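Local coordinates for protein Afp3 (Serratia entomophila, PDB 6RBN) that probably forms part of the contractile sheath of the anti-feeding prophage, a phage-tail-like injection system, which surrounds the inner tube in the extended state, at residues R351-A356 against V430-V435; T376-Q381 against V408-G413; Y387-W392 against E404-R409. All coordinates share one frame; numbering follows the deposited sequence.

Contact 1: R351-A356 against V430-V435; sequences RLFDAA and VGMAAV
Met432 and Phe353 carry most of this contact, with Ala434 as the third main contributor. Met432 points at the helix 351-356, with CG anti to its carbonyl carbon and the chain straight through chi2; a bend at chi3 (-79°) then brings the methyl group beside the CD1-CE1 bond of the aromatic ring. CE rests 3.6 Å from Phe353 CD1 and equally near CE1, while the root of the same side chain, CB, lies 3.9 Å from Phe353 CZ, so the two side chains reach toward each other tip to tip. The sulfur joins in as a Met-aromatic contact, SD standing 5.1 Å from the centroid of the Phe353 ring and, like CE, set obliquely to it. A flexible, unbranched methionine suits this place because it can bend to follow both a flat ring and the small Ala356, whose CB meets Met432 CE at 3.7 Å. In the C-terminal region of the sheath protein, helix 347-364 thus packs against the last part of 425-432, one of two antiparallel strands, and the residues after it. That strand also pairs in parallel with a strand of a neighbouring Afp2 chain, and Phe348 of that chain packs on Met432 as well. Further on, in the loop, Ala434 again directs its methyl group at the helix. Its CB touches Leu352 CD2 at 3.9 Å and lies more loosely near Phe353 CE2; alanine's short side chain lets the loop pass close to these two larger groups. Phe353 additionally meets Trp344 edge-to-face, and Leu352 packs on Val287.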
loop_
_atom_site.group_PDB
_atom_site.type_symbol
_atom_site.label_atom_id
_atom_site.label_comp_id
_atom_site.label_asym_id
_atom_site.label_seq_id
_atom_site.Cartn_x
_atom_site.Cartn_y
_atom_site.Cartn_z
ATOM N N ARG D 351 -16.290 -56.671 -18.750
ATOM C CA ARG D 351 -15.258 -55.972 -19.503
ATOM C C ARG D 351 -14.909 -54.609 -18.924
ATOM O O ARG D 351 -13.906 -54.025 -19.338
ATOM C CB ARG D 351 -15.673 -55.812 -20.967
ATOM C CG ARG D 351 -15.698 -57.117 -21.733
ATOM C CD ARG D 351 -16.077 -56.915 -23.186
ATOM N NE ARG D 351 -15.062 -56.175 -23.926
ATOM C CZ ARG D 351 -15.246 -54.960 -24.428
ATOM N NH1 ARG D 351 -16.411 -54.350 -24.277
ATOM N NH2 ARG D 351 -14.267 -54.359 -25.089
ATOM N N LEU D 352 -15.709 -54.081 -17.997
ATOM C CA LEU D 352 -15.291 -52.899 -17.255
ATOM C C LEU D 352 -14.166 -53.242 -16.292
ATOM O O LEU D 352 -13.163 -52.525 -16.210
ATOM C CB LEU D 352 -16.470 -52.299 -16.497
ATOM C CG LEU D 352 -16.162 -51.081 -15.629
ATOM C CD1 LEU D 352 -15.697 -49.918 -16.474
ATOM C CD2 LEU D 352 -17.374 -50.705 -14.811
ATOM N N PHE D 353 -14.319 -54.340 -15.550
ATOM C CA PHE D 353 -13.273 -54.800 -14.650
ATOM C C PHE D 353 -12.037 -55.290 -15.389
ATOM O O PHE D 353 -10.929 -55.126 -14.880
ATOM C CB PHE D 353 -13.814 -55.898 -13.737
ATOM C CG PHE D 353 -14.595 -55.378 -12.569
ATOM C CD1 PHE D 353 -13.961 -55.106 -11.371
ATOM C CD2 PHE D 353 -15.946 -55.117 -12.677
ATOM C CE1 PHE D 353 -14.670 -54.618 -10.296
ATOM C CE2 PHE D 353 -16.659 -54.623 -11.604
ATOM C CZ PHE D 353 -16.018 -54.373 -10.415
ATOM N N ASP D 354 -12.190 -55.875 -16.575
ATOM C CA ASP D 354 -11.009 -56.277 -17.331
ATOM C C ASP D 354 -10.259 -55.075 -17.885
ATOM O O ASP D 354 -9.029 -55.111 -17.991
ATOM C CB ASP D 354 -11.389 -57.219 -18.470
ATOM C CG ASP D 354 -11.825 -58.581 -17.981
ATOM O OD1 ASP D 354 -11.391 -58.986 -16.881
ATOM O OD2 ASP D 354 -12.583 -59.257 -18.702
ATOM N N ALA D 355 -10.972 -54.003 -18.233
ATOM C CA ALA D 355 -10.317 -52.818 -18.768
ATOM C C ALA D 355 -9.728 -51.946 -17.674
ATOM O O ALA D 355 -8.725 -51.264 -17.907
ATOM C CB ALA D 355 -11.297 -51.999 -19.604
ATOM N N ALA D 356 -10.334 -51.940 -16.488
ATOM C CA ALA D 356 -9.783 -51.153 -15.393
ATOM C C ALA D 356 -8.542 -51.814 -14.816
ATOM O O ALA D 356 -7.585 -51.128 -14.450
ATOM C CB ALA D 356 -10.835 -50.946 -14.309
ATOM N N VAL D 430 -8.399 -53.014 -4.089
ATOM C CA VAL D 430 -9.175 -52.084 -4.895
ATOM C C VAL D 430 -10.564 -52.672 -5.086
ATOM O O VAL D 430 -10.704 -53.853 -5.416
ATOM C CB VAL D 430 -8.491 -51.828 -6.256
ATOM C CG1 VAL D 430 -9.307 -50.881 -7.106
ATOM C CG2 VAL D 430 -7.091 -51.296 -6.057
ATOM N N GLY D 431 -11.586 -51.859 -4.866
ATOM C CA GLY D 431 -12.952 -52.280 -5.106
ATOM C C GLY D 431 -13.675 -51.259 -5.954
ATOM O O GLY D 431 -13.337 -50.078 -5.957
ATOM N N MET D 432 -14.670 -51.736 -6.701
ATOM C CA MET D 432 -15.483 -50.885 -7.555
ATOM C C MET D 432 -16.938 -51.314 -7.477
ATOM O O MET D 432 -17.268 -52.363 -6.922
ATOM C CB MET D 432 -15.015 -50.918 -9.014
ATOM C CG MET D 432 -13.748 -50.144 -9.288
ATOM S SD MET D 432 -13.284 -50.197 -11.023
ATOM C CE MET D 432 -12.533 -51.809 -11.103
ATOM N N ALA D 433 -17.809 -50.488 -8.051
ATOM C CA ALA D 433 -19.244 -50.753 -8.076
ATOM C C ALA D 433 -19.778 -50.356 -9.444
ATOM O O ALA D 433 -19.834 -49.166 -9.765
ATOM C CB ALA D 433 -19.967 -49.992 -6.969
ATOM N N ALA D 434 -20.178 -51.340 -10.238
ATOM C CA ALA D 434 -20.675 -51.111 -11.584
ATOM C C ALA D 434 -22.198 -51.115 -11.610
ATOM O O ALA D 434 -22.859 -51.587 -10.682
ATOM C CB ALA D 434 -20.135 -52.171 -12.546
ATOM N N VAL D 435 -22.750 -50.574 -12.691
ATOM C CA VAL D 435 -24.190 -50.491 -12.896
ATOM C C VAL D 435 -24.589 -51.549 -13.921
ATOM O O VAL D 435 -23.829 -51.857 -14.845
ATOM C CB VAL D 435 -24.606 -49.061 -13.316
ATOM C CG1 VAL D 435 -24.002 -48.649 -14.655
ATOM C CG2 VAL D 435 -26.121 -48.881 -13.305
#

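Contact 2: T376-Q381 against V408-G413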
loop_
_atom_site.group_PDB
_atom_site.type_symbol
_atom_site.label_atom_id
_atom_site.label_comp_id
_atom_site.label_asym_id
_atom_site.label_seq_id
_atom_site.Cartn_x
_atom_site.Cartn_y
_atom_site.Cartn_z
ATOM N N THR D 376 6.349 -44.953 -1.234
ATOM C CA THR D 376 5.967 -45.554 -2.505
ATOM C C THR D 376 4.527 -46.047 -2.475
ATOM O O THR D 376 3.818 -45.940 -3.480
ATOM C CB THR D 376 6.930 -46.695 -2.843
ATOM O OG1 THR D 376 8.272 -46.196 -2.840
ATOM C CG2 THR D 376 6.653 -47.277 -4.213
ATOM N N TRP D 377 4.068 -46.534 -1.321
ATOM C CA TRP D 377 2.714 -47.067 -1.197
ATOM C C TRP D 377 1.666 -45.977 -1.350
ATOM O O TRP D 377 0.552 -46.250 -1.802
ATOM C CB TRP D 377 2.547 -47.744 0.162
ATOM C CG TRP D 377 3.477 -48.877 0.397
ATOM C CD1 TRP D 377 4.195 -49.561 -0.535
ATOM C CD2 TRP D 377 3.855 -49.410 1.664
ATOM N NE1 TRP D 377 4.969 -50.513 0.071
ATOM C CE2 TRP D 377 4.781 -50.437 1.424
ATOM C CE3 TRP D 377 3.486 -49.127 2.983
ATOM C CZ2 TRP D 377 5.343 -51.180 2.448
ATOM C CZ3 TRP D 377 4.048 -49.867 3.996
ATOM C CH2 TRP D 377 4.964 -50.881 3.725
ATOM N N LYS D 378 2.003 -44.742 -0.978
ATOM C CA LYS D 378 1.100 -43.622 -1.186
ATOM C C LYS D 378 1.159 -43.100 -2.614
ATOM O O LYS D 378 0.173 -42.548 -3.107
ATOM C CB LYS D 378 1.421 -42.493 -0.208
ATOM C CG LYS D 378 1.380 -42.847 1.280
ATOM C CD LYS D 378 -0.020 -43.063 1.840
ATOM C CE LYS D 378 -0.341 -44.538 2.045
ATOM N NZ LYS D 378 -1.653 -44.746 2.703
ATOM N N ARG D 379 2.304 -43.250 -3.286
ATOM C CA ARG D 379 2.385 -42.886 -4.697
ATOM C C ARG D 379 1.614 -43.862 -5.565
ATOM O O ARG D 379 1.129 -43.490 -6.638
ATOM C CB ARG D 379 3.841 -42.826 -5.150
ATOM C CG ARG D 379 4.638 -41.692 -4.549
ATOM C CD ARG D 379 6.097 -41.755 -4.970
ATOM N NE ARG D 379 6.282 -41.492 -6.392
ATOM C CZ ARG D 379 6.659 -42.404 -7.281
ATOM N NH1 ARG D 379 6.893 -43.651 -6.898
ATOM N NH2 ARG D 379 6.802 -42.071 -8.555
ATOM N N VAL D 380 1.499 -45.111 -5.123
ATOM C CA VAL D 380 0.735 -46.110 -5.857
ATOM C C VAL D 380 -0.756 -45.963 -5.569
ATOM O O VAL D 380 -1.591 -46.133 -6.464
ATOM C CB VAL D 380 1.277 -47.509 -5.505
ATOM C CG1 VAL D 380 0.437 -48.580 -6.094
ATOM C CG2 VAL D 380 2.683 -47.663 -6.035
ATOM N N GLN D 381 -1.106 -45.602 -4.333
ATOM C CA GLN D 381 -2.506 -45.410 -3.963
ATOM C C GLN D 381 -3.119 -44.217 -4.685
ATOM O O GLN D 381 -4.286 -44.263 -5.087
ATOM C CB GLN D 381 -2.620 -45.227 -2.451
ATOM C CG GLN D 381 -4.037 -45.085 -1.948
ATOM C CD GLN D 381 -4.112 -44.917 -0.454
ATOM O OE1 GLN D 381 -3.092 -44.867 0.223
ATOM N NE2 GLN D 381 -5.323 -44.822 0.069
ATOM N N VAL D 408 -9.554 -47.492 -2.387
ATOM C CA VAL D 408 -8.200 -48.019 -2.524
ATOM C C VAL D 408 -7.590 -48.089 -1.132
ATOM O O VAL D 408 -7.642 -47.108 -0.383
ATOM C CB VAL D 408 -7.322 -47.149 -3.449
ATOM C CG1 VAL D 408 -5.956 -47.782 -3.629
ATOM C CG2 VAL D 408 -7.980 -46.921 -4.791
ATOM N N ARG D 409 -7.024 -49.242 -0.779
ATOM C CA ARG D 409 -6.453 -49.457 0.544
ATOM C C ARG D 409 -5.058 -50.048 0.426
ATOM O O ARG D 409 -4.848 -51.025 -0.293
ATOM C CB ARG D 409 -7.330 -50.390 1.377
ATOM C CG ARG D 409 -8.680 -49.815 1.723
ATOM C CD ARG D 409 -9.537 -50.826 2.441
ATOM N NE ARG D 409 -10.878 -50.305 2.671
ATOM C CZ ARG D 409 -11.879 -51.017 3.175
ATOM N NH1 ARG D 409 -11.693 -52.287 3.500
ATOM N NH2 ARG D 409 -13.069 -50.460 3.347
ATOM N N VAL D 410 -4.112 -49.452 1.148
ATOM C CA VAL D 410 -2.750 -49.966 1.237
ATOM C C VAL D 410 -2.166 -49.485 2.560
ATOM O O VAL D 410 -2.520 -48.413 3.060
ATOM C CB VAL D 410 -1.909 -49.537 0.006
ATOM C CG1 VAL D 410 -1.689 -48.035 -0.039
ATOM C CG2 VAL D 410 -0.587 -50.296 -0.067
ATOM N N GLY D 411 -1.324 -50.317 3.163
ATOM C CA GLY D 411 -0.696 -49.954 4.418
ATOM C C GLY D 411 0.157 -51.101 4.911
ATOM O O GLY D 411 0.373 -52.080 4.198
ATOM N N LYS D 412 0.639 -50.987 6.147
ATOM C CA LYS D 412 1.386 -52.095 6.727
ATOM C C LYS D 412 0.573 -52.887 7.735
ATOM O O LYS D 412 0.646 -54.116 7.739
ATOM C CB LYS D 412 2.677 -51.597 7.385
ATOM C CG LYS D 412 3.586 -52.730 7.844
ATOM C CD LYS D 412 4.956 -52.246 8.258
ATOM C CE LYS D 412 4.934 -51.562 9.604
ATOM N NZ LYS D 412 6.315 -51.214 10.033
ATOM N N GLY D 413 -0.208 -52.223 8.585
ATOM C CA GLY D 413 -1.171 -52.957 9.388
ATOM C C GLY D 413 -2.352 -53.423 8.563
ATOM O O GLY D 413 -2.950 -54.462 8.847
#
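Val410 sits between Trp377 and Gln381, two residues one helical turn apart, and its chi1 of 66° explains how. CG1, in the crowded position between backbone N and carbonyl carbon, lies 3.4 Å from Trp377 O and 3.5 Å from Gln381 OE1; CG2, anti to the backbone N, meets Trp377 CB at 4.0 Å. A beta-branched residue is apt here: one methyl touches both helix residues, the other Trp377. Trp377 has CG anti to its carbonyl carbon, and its CZ3 lies 4.0 Å from Lys412 CB. Its NE1 bonds to Asn372 OD1. Helix 374-392 here packs on strand 406-409 and the loop after it in the sheath protein's C-terminal region; Lys378 and Gln381 also pack on a neighbouring Afp1 chain. Gln381 is fully extended (chi1 -177°), so CG slides past Val408 CG1 at 3.7 Å and NE2 comes 3.3 Å from Val408 O. Lys378 starts away from the strand but bends at chi2 and chi3, bringing NZ within 2.9 Å of Gln381 OE1 in a hydrogen bond lying in the carbonyl plane. Apolar packing thus adjoins a lysine-glutamine polar pair: as modelled, OE1 faces the ammonium group and NE2 the strand, and the positive charge would be expected to polarise the amide.

Contact 3: Y387-W392 against E404-R409; sequences YLYRLW and EAYFVR
Aromatic packing dominates here, and Tyr406 is at its centre. With CG in the crowded position between backbone N and carbonyl carbon (chi1 63°), its ring reaches across to the helix and lies along Leu388. Leu388 CB stands over one face in a CH-pi contact, 3.8 Å from the centroid of the Tyr406 ring and 15° off the normal. The phenol end goes further: OH lies 3.5 Å from Tyr389 CB and meets the edge of the Tyr389 ring in its plane. A tyrosine suits the place by offering a broad apolar face to leucine and a long reach. Other apolar contacts flank the ring. Leu388 CD1 meets Val408 CG2 at 3.8 Å, and Ala405 CB, oblique to the indole, comes within 3.5 Å of Trp392 CD1, a small methyl that lets the chain approach the bulky ring. Trp392 NE1 also makes a weak hydrogen bond to Gly399 O in the connecting loop. Segment 387-392 of helix 374-392 and strand 406-409 run antiparallel (179°), their axes 9.4 Å apart, a helix-loop-strand reversal in the sheath protein's C-terminal region. Beyond them, strand 425-432 pairs with 406-409 and gives Leu388 further neighbours in Val430 and Met432, while Tyr387 faces helix 347-364 through Ala356 and Ile360.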
loop_
_atom_site.group_PDB
_atom_site.type_symbol
_atom_site.label_atom_id
_atom_site.label_comp_id
_atom_site.label_asym_id
_atom_site.label_seq_id
_atom_site.Cartn_x
_atom_site.Cartn_y
_atom_site.Cartn_z
ATOM N N TYR D 387 -7.119 -42.647 -11.196
ATOM C CA TYR D 387 -7.733 -43.367 -12.304
ATOM C C TYR D 387 -9.193 -43.678 -12.012
ATOM O O TYR D 387 -10.057 -43.522 -12.881
ATOM C CB TYR D 387 -6.960 -44.653 -12.595
ATOM C CG TYR D 387 -7.557 -45.449 -13.725
ATOM C CD1 TYR D 387 -7.392 -45.046 -15.039
ATOM C CD2 TYR D 387 -8.299 -46.595 -13.478
ATOM C CE1 TYR D 387 -7.944 -45.762 -16.076
ATOM C CE2 TYR D 387 -8.856 -47.313 -14.507
ATOM C CZ TYR D 387 -8.674 -46.893 -15.802
ATOM O OH TYR D 387 -9.226 -47.609 -16.834
ATOM N N LEU D 388 -9.486 -44.131 -10.794
ATOM C CA LEU D 388 -10.850 -44.504 -10.450
ATOM C C LEU D 388 -11.755 -43.297 -10.278
ATOM O O LEU D 388 -12.976 -43.441 -10.368
ATOM C CB LEU D 388 -10.865 -45.336 -9.173
ATOM C CG LEU D 388 -10.176 -46.691 -9.238
ATOM C CD1 LEU D 388 -10.218 -47.343 -7.881
ATOM C CD2 LEU D 388 -10.825 -47.565 -10.277
ATOM N N TYR D 389 -11.193 -42.118 -10.020
ATOM C CA TYR D 389 -12.022 -40.924 -9.955
ATOM C C TYR D 389 -12.486 -40.498 -11.337
ATOM O O TYR D 389 -13.631 -40.065 -11.496
ATOM C CB TYR D 389 -11.270 -39.781 -9.282
ATOM C CG TYR D 389 -12.101 -38.530 -9.129
ATOM C CD1 TYR D 389 -13.062 -38.433 -8.135
ATOM C CD2 TYR D 389 -11.931 -37.452 -9.984
ATOM C CE1 TYR D 389 -13.825 -37.297 -7.993
ATOM C CE2 TYR D 389 -12.695 -36.319 -9.857
ATOM C CZ TYR D 389 -13.636 -36.244 -8.857
ATOM O OH TYR D 389 -14.395 -35.106 -8.726
ATOM N N ARG D 390 -11.625 -40.606 -12.346
ATOM C CA ARG D 390 -12.024 -40.188 -13.681
ATOM C C ARG D 390 -12.775 -41.272 -14.440
ATOM O O ARG D 390 -13.173 -41.037 -15.583
ATOM C CB ARG D 390 -10.813 -39.721 -14.492
ATOM C CG ARG D 390 -9.785 -40.783 -14.804
ATOM C CD ARG D 390 -8.696 -40.215 -15.708
ATOM N NE ARG D 390 -7.921 -39.154 -15.066
ATOM C CZ ARG D 390 -6.788 -39.351 -14.396
ATOM N NH1 ARG D 390 -6.284 -40.571 -14.288
ATOM N NH2 ARG D 390 -6.153 -38.325 -13.847
ATOM N N LEU D 391 -12.962 -42.453 -13.847
ATOM C CA LEU D 391 -14.001 -43.353 -14.335
ATOM C C LEU D 391 -15.353 -42.999 -13.744
ATOM O O LEU D 391 -16.376 -43.096 -14.428
ATOM C CB LEU D 391 -13.679 -44.809 -14.004
ATOM C CG LEU D 391 -12.590 -45.554 -14.759
ATOM C CD1 LEU D 391 -12.459 -46.935 -14.167
ATOM C CD2 LEU D 391 -12.945 -45.636 -16.224
ATOM N N TRP D 392 -15.373 -42.602 -12.472
ATOM C CA TRP D 392 -16.630 -42.266 -11.813
ATOM C C TRP D 392 -17.251 -41.005 -12.395
ATOM O O TRP D 392 -18.475 -40.921 -12.536
ATOM C CB TRP D 392 -16.408 -42.091 -10.316
ATOM C CG TRP D 392 -17.644 -41.681 -9.607
ATOM C CD1 TRP D 392 -18.765 -42.424 -9.423
ATOM C CD2 TRP D 392 -17.907 -40.406 -9.022
ATOM N NE1 TRP D 392 -19.704 -41.702 -8.735
ATOM C CE2 TRP D 392 -19.201 -40.456 -8.479
ATOM C CE3 TRP D 392 -17.167 -39.229 -8.896
ATOM C CZ2 TRP D 392 -19.773 -39.376 -7.821
ATOM C CZ3 TRP D 392 -17.736 -38.160 -8.240
ATOM C CH2 TRP D 392 -19.026 -38.239 -7.712
ATOM N N GLU D 404 -18.980 -44.171 -2.438
ATOM C CA GLU D 404 -19.820 -45.322 -2.717
ATOM C C GLU D 404 -19.444 -46.013 -4.014
ATOM O O GLU D 404 -19.965 -47.096 -4.301
ATOM C CB GLU D 404 -21.286 -44.896 -2.776
ATOM C CG GLU D 404 -21.838 -44.429 -1.449
ATOM C CD GLU D 404 -23.272 -43.962 -1.549
ATOM O OE1 GLU D 404 -23.787 -43.857 -2.682
ATOM O OE2 GLU D 404 -23.888 -43.707 -0.494
ATOM N N ALA D 405 -18.562 -45.405 -4.808
ATOM C CA ALA D 405 -18.174 -46.002 -6.078
ATOM C C ALA D 405 -16.964 -46.912 -5.927
ATOM O O ALA D 405 -16.937 -48.009 -6.496
ATOM C CB ALA D 405 -17.888 -44.910 -7.100
ATOM N N TYR D 406 -15.955 -46.484 -5.175
ATOM C CA TYR D 406 -14.693 -47.212 -5.143
ATOM C C TYR D 406 -13.989 -46.978 -3.815
ATOM O O TYR D 406 -14.416 -46.162 -2.996
ATOM C CB TYR D 406 -13.797 -46.806 -6.323
ATOM C CG TYR D 406 -13.374 -45.353 -6.329
ATOM C CD1 TYR D 406 -14.171 -44.382 -6.918
ATOM C CD2 TYR D 406 -12.163 -44.958 -5.774
ATOM C CE1 TYR D 406 -13.789 -43.060 -6.929
ATOM C CE2 TYR D 406 -11.776 -43.641 -5.780
ATOM C CZ TYR D 406 -12.590 -42.696 -6.359
ATOM O OH TYR D 406 -12.200 -41.380 -6.369
ATOM N N PHE D 407 -12.897 -47.716 -3.617
ATOM C CA PHE D 407 -11.974 -47.508 -2.511
ATOM C C PHE D 407 -10.625 -48.101 -2.890
ATOM O O PHE D 407 -10.554 -49.085 -3.628
ATOM C CB PHE D 407 -12.478 -48.127 -1.195
ATOM C CG PHE D 407 -12.578 -49.632 -1.206
ATOM C CD1 PHE D 407 -13.719 -50.253 -1.670
ATOM C CD2 PHE D 407 -11.554 -50.420 -0.701
ATOM C CE1 PHE D 407 -13.823 -51.628 -1.670
ATOM C CE2 PHE D 407 -11.650 -51.792 -0.706
ATOM C CZ PHE D 407 -12.785 -52.394 -1.187
ATOM N N VAL D 408 -9.554 -47.492 -2.387
ATOM C CA VAL D 408 -8.200 -48.019 -2.524
ATOM C C VAL D 408 -7.590 -48.089 -1.132
ATOM O O VAL D 408 -7.642 -47.108 -0.383
ATOM C CB VAL D 408 -7.322 -47.149 -3.449
ATOM C CG1 VAL D 408 -5.956 -47.782 -3.629
ATOM C CG2 VAL D 408 -7.980 -46.921 -4.791
ATOM N N ARG D 409 -7.024 -49.242 -0.779
ATOM C CA ARG D 409 -6.453 -49.457 0.544
ATOM C C ARG D 409 -5.058 -50.048 0.426
ATOM O O ARG D 409 -4.848 -51.025 -0.293
ATOM C CB ARG D 409 -7.330 -50.390 1.377
ATOM C CG ARG D 409 -8.680 -49.815 1.723
ATOM C CD ARG D 409 -9.537 -50.826 2.441
ATOM N NE ARG D 409 -10.878 -50.305 2.671
ATOM C CZ ARG D 409 -11.879 -51.017 3.175
ATOM N NH1 ARG D 409 -11.693 -52.287 3.500
ATOM N NH2 ARG D 409 -13.069 -50.460 3.347
#

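Overall arrangement
All three contacts lie in the C-terminal region of the sheath protein, where two successive helices, 347-364 and 374-392, pack on the antiparallel strand pair 406-409 and 425-432. Contacts 2 and 3 sit at two levels of the same helix and strand, centres 15 Å apart, and share Val408 and Arg409. Contact 1 brings in the earlier helix and the other strand; its centre is 10 Å from that of contact 3 and 20 Å from that of contact 2. Contacts 1 and 3 touch directly: Gly431 N and Phe407 O are 3.2 Å apart in a probable hydrogen bond, and Met432 SD packs on Leu388 CD2 at 3.7 Å.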